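Local coordinates for protein cyclopropane mycolic acid synthase 3 (Mycobacterium tuberculosis, PDB 1L1E) that probably transfers a methylene group from S-adenosyl-L-methionine to a double bond of alpha mycolic acids, forming their proximal cyclopropane ring, at residues F142-Y147 with H212-K217. Numbering follows the deposited sequence.
Sequences FGHQRY and HEYAEK. With SAH (S-adenosyl-L-homocysteine), chain D.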
loop_
_atom_site.group_PDB
_atom_site.type_symbol
_atom_site.label_atom_id
_atom_site.label_comp_id
_atom_site.label_asym_id
_atom_site.label_seq_id
_atom_site.Cartn_x
_atom_site.Cartn_y
_atom_site.Cartn_z
ATOM N N PHE A 142 9.982 3.800 -1.692
ATOM C CA PHE A 142 10.639 4.856 -2.470
ATOM C C PHE A 142 11.989 5.365 -1.948
ATOM O O PHE A 142 12.926 5.568 -2.725
ATOM C CB PHE A 142 9.698 6.060 -2.624
ATOM C CG PHE A 142 8.384 5.743 -3.305
ATOM C CD1 PHE A 142 7.363 6.686 -3.326
ATOM C CD2 PHE A 142 8.156 4.504 -3.901
ATOM C CE1 PHE A 142 6.129 6.402 -3.926
ATOM C CE2 PHE A 142 6.930 4.214 -4.502
ATOM C CZ PHE A 142 5.916 5.167 -4.512
ATOM N N GLY A 143 12.079 5.576 -0.641
ATOM C CA GLY A 143 13.307 6.099 -0.068
ATOM C C GLY A 143 13.174 7.607 -0.011
ATOM O O GLY A 143 12.770 8.234 -0.986
ATOM N N HIS A 144 13.512 8.184 1.136
ATOM C CA HIS A 144 13.415 9.618 1.369
ATOM C C HIS A 144 14.039 10.524 0.294
ATOM O O HIS A 144 13.464 11.557 -0.045
ATOM C CB HIS A 144 14.018 9.927 2.745
ATOM C CG HIS A 144 13.976 11.373 3.123
ATOM N ND1 HIS A 144 14.831 12.308 2.581
ATOM C CD2 HIS A 144 13.186 12.045 3.995
ATOM C CE1 HIS A 144 14.570 13.494 3.103
ATOM N NE2 HIS A 144 13.577 13.362 3.965
ATOM N N GLN A 145 15.197 10.142 -0.244
ATOM C CA GLN A 145 15.872 10.964 -1.252
ATOM C C GLN A 145 15.072 11.209 -2.529
ATOM O O GLN A 145 15.404 12.106 -3.308
ATOM C CB GLN A 145 17.219 10.346 -1.648
ATOM C CG GLN A 145 17.094 9.024 -2.381
ATOM C CD GLN A 145 16.998 7.837 -1.435
ATOM O OE1 GLN A 145 16.455 7.944 -0.332
ATOM N NE2 GLN A 145 17.520 6.692 -1.869
ATOM N N ARG A 146 14.026 10.418 -2.756
ATOM C CA ARG A 146 13.223 10.574 -3.964
ATOM C C ARG A 146 11.858 11.220 -3.713
ATOM O O ARG A 146 11.084 11.428 -4.653
ATOM C CB ARG A 146 13.020 9.208 -4.629
ATOM C CG ARG A 146 14.290 8.376 -4.737
ATOM C CD ARG A 146 14.390 7.724 -6.094
ATOM N NE ARG A 146 13.308 6.781 -6.345
ATOM C CZ ARG A 146 13.005 6.299 -7.549
ATOM N NH1 ARG A 146 13.700 6.679 -8.615
ATOM N NH2 ARG A 146 12.017 5.424 -7.684
ATOM N N TYR A 147 11.562 11.546 -2.457
ATOM C CA TYR A 147 10.266 12.145 -2.132
ATOM C C TYR A 147 9.900 13.369 -2.958
ATOM O O TYR A 147 8.812 13.421 -3.531
ATOM C CB TYR A 147 10.188 12.491 -0.637
ATOM C CG TYR A 147 10.068 11.285 0.288
ATOM C CD1 TYR A 147 10.085 11.445 1.675
ATOM C CD2 TYR A 147 9.925 9.990 -0.223
ATOM C CE1 TYR A 147 9.962 10.347 2.534
ATOM C CE2 TYR A 147 9.799 8.891 0.623
ATOM C CZ TYR A 147 9.819 9.073 2.003
ATOM O OH TYR A 147 9.696 7.985 2.845
ATOM N N HIS A 212 3.828 15.844 4.799
ATOM C CA HIS A 212 3.304 17.196 4.652
ATOM C C HIS A 212 4.354 18.092 4.008
ATOM O O HIS A 212 4.048 18.896 3.128
ATOM C CB HIS A 212 2.941 17.763 6.022
ATOM C CG HIS A 212 1.562 17.410 6.477
ATOM N ND1 HIS A 212 0.461 18.183 6.176
ATOM C CD2 HIS A 212 1.100 16.359 7.196
ATOM C CE1 HIS A 212 -0.620 17.624 6.694
ATOM N NE2 HIS A 212 -0.259 16.515 7.316
ATOM N N GLU A 213 5.590 17.940 4.465
ATOM C CA GLU A 213 6.713 18.731 3.971
ATOM C C GLU A 213 6.836 18.721 2.455
ATOM O O GLU A 213 6.702 19.759 1.813
ATOM C CB GLU A 213 8.024 18.217 4.567
ATOM C CG GLU A 213 9.246 19.037 4.175
ATOM C CD GLU A 213 10.560 18.314 4.418
ATOM O OE1 GLU A 213 11.618 18.932 4.173
ATOM O OE2 GLU A 213 10.546 17.137 4.845
ATOM N N TYR A 214 7.101 17.544 1.895
ATOM C CA TYR A 214 7.284 17.402 0.456
ATOM C C TYR A 214 6.048 17.542 -0.403
ATOM O O TYR A 214 6.138 17.992 -1.539
ATOM C CB TYR A 214 7.951 16.068 0.132
ATOM C CG TYR A 214 9.390 16.014 0.555
ATOM C CD1 TYR A 214 9.739 15.735 1.876
ATOM C CD2 TYR A 214 10.410 16.263 -0.363
ATOM C CE1 TYR A 214 11.065 15.700 2.268
ATOM C CE2 TYR A 214 11.737 16.233 0.020
ATOM C CZ TYR A 214 12.061 15.950 1.335
ATOM O OH TYR A 214 13.379 15.898 1.712
ATOM N N ALA A 215 4.897 17.145 0.122
ATOM C CA ALA A 215 3.672 17.249 -0.648
ATOM C C ALA A 215 3.366 18.722 -0.882
ATOM O O ALA A 215 3.217 19.169 -2.025
ATOM C CB ALA A 215 2.519 16.579 0.098
ATOM N N GLU A 216 3.294 19.473 0.210
ATOM C CA GLU A 216 2.993 20.897 0.150
ATOM C C GLU A 216 4.016 21.723 -0.622
ATOM O O GLU A 216 3.676 22.755 -1.188
ATOM C CB GLU A 216 2.861 21.455 1.561
ATOM C CG GLU A 216 1.611 21.013 2.284
ATOM C CD GLU A 216 1.669 21.328 3.765
ATOM O OE1 GLU A 216 2.231 22.388 4.122
ATOM O OE2 GLU A 216 1.143 20.526 4.569
ATOM N N LYS A 217 5.266 21.275 -0.646
ATOM C CA LYS A 217 6.308 22.018 -1.353
ATOM C C LYS A 217 6.236 21.949 -2.877
ATOM O O LYS A 217 7.021 22.603 -3.566
ATOM C CB LYS A 217 7.691 21.573 -0.872
ATOM C CG LYS A 217 8.085 22.175 0.475
ATOM C CD LYS A 217 9.389 21.585 0.986
ATOM C CE LYS A 217 9.818 22.238 2.293
ATOM N NZ LYS A 217 11.025 21.578 2.866
HETATM N N SAH D . -0.965 -1.355 -3.938
HETATM C CA SAH D . -1.005 -2.818 -3.924
HETATM C CB SAH D . 0.417 -3.402 -3.777
HETATM C CG SAH D . 1.226 -2.940 -2.561
HETATM S SD SAH D . 2.867 -3.670 -2.464
HETATM C C SAH D . -1.883 -3.326 -2.768
HETATM O O SAH D . -2.438 -2.490 -2.049
HETATM O OXT SAH D . -1.978 -4.548 -2.583
HETATM C "C5'" SAH D . 3.887 -2.334 -3.175
HETATM C "C4'" SAH D . 3.681 -2.088 -4.675
HETATM O "O4'" SAH D . 4.305 -0.851 -5.124
HETATM C "C3'" SAH D . 4.284 -3.179 -5.556
HETATM O "O3'" SAH D . 3.392 -3.375 -6.677
HETATM C "C2'" SAH D . 5.599 -2.591 -5.991
HETATM O "O2'" SAH D . 6.132 -3.257 -7.139
HETATM C "C1'" SAH D . 5.207 -1.162 -6.218
HETATM N N9 SAH D . 6.338 -0.208 -6.246
HETATM C C8 SAH D . 7.373 -0.026 -5.385
HETATM N N7 SAH D . 8.220 0.908 -5.665
HETATM C C5 SAH D . 7.713 1.427 -6.850
HETATM C C6 SAH D . 8.134 2.481 -7.725
HETATM N N6 SAH D . 9.227 3.227 -7.497
HETATM N N1 SAH D . 7.370 2.731 -8.849
HETATM C C2 SAH D . 6.262 1.985 -9.084
HETATM N N3 SAH D . 5.771 0.976 -8.335
HETATM C C4 SAH D . 6.554 0.746 -7.222
HETATM O O HOH W 1 12.083 15.180 6.165
#
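His144 is the first residue of 142-147 to touch 212-217, and it does so through the end of its imidazole, which meets Tyr214. The segment itself starts at the cofactor: the adenine C5 of S-adenosyl-L-homocysteine lies at the edge of the Phe142 ring, near its plane, 3.7 Å from Phe142 CE2. Two residues on, CG of His144 stands anti to the backbone N, which carries the imidazole out to Tyr214. The two rings form an offset edge-to-face pair, planes at 88° and centroids 5.3 Å apart, with the edge of Tyr214 turned toward the face of His144. The phenol oxygen does not lie over the imidazole centre but approaches obliquely, His144 CE1 to Tyr214 OH being a short contact of 3.0 Å. A water in the plane of the imidazole extends the link: it lies 3.2 Å from His144 NE2 and donates to OE2 of Glu213; the other carboxylate oxygen of Glu213, OE1, forms a salt bridge with Lys217 NZ.

In this Rossmann-like, S-adenosylmethionine-dependent methyltransferase fold, 142-147 follows strand 132-136 and leads into helix 147-157, so the aromatic contact joins that junction to helix 208-216. Arg146, turned from 212-217, places NH2 near the adenine N6 while also making a salt bridge with Glu124.

Tyr147 completes the aromatic cluster. Its CB sits over one face of Tyr214, 3.9 Å from the ring centroid and 16° off the normal, a CH-pi contact. With CG beside the backbone N, the end of the ring leads away from 212-217, and the ring stacks with Phe139; an edge of the Tyr147 ring is directed at the face of Tyr214, in an edge-to-face pair with planes at 81°. Over the centre of one Tyr147 face lies His144 CA, 3.5 Å above the plane. Tyr214 is also bordered by His148 and Phe151 of helix 147-157.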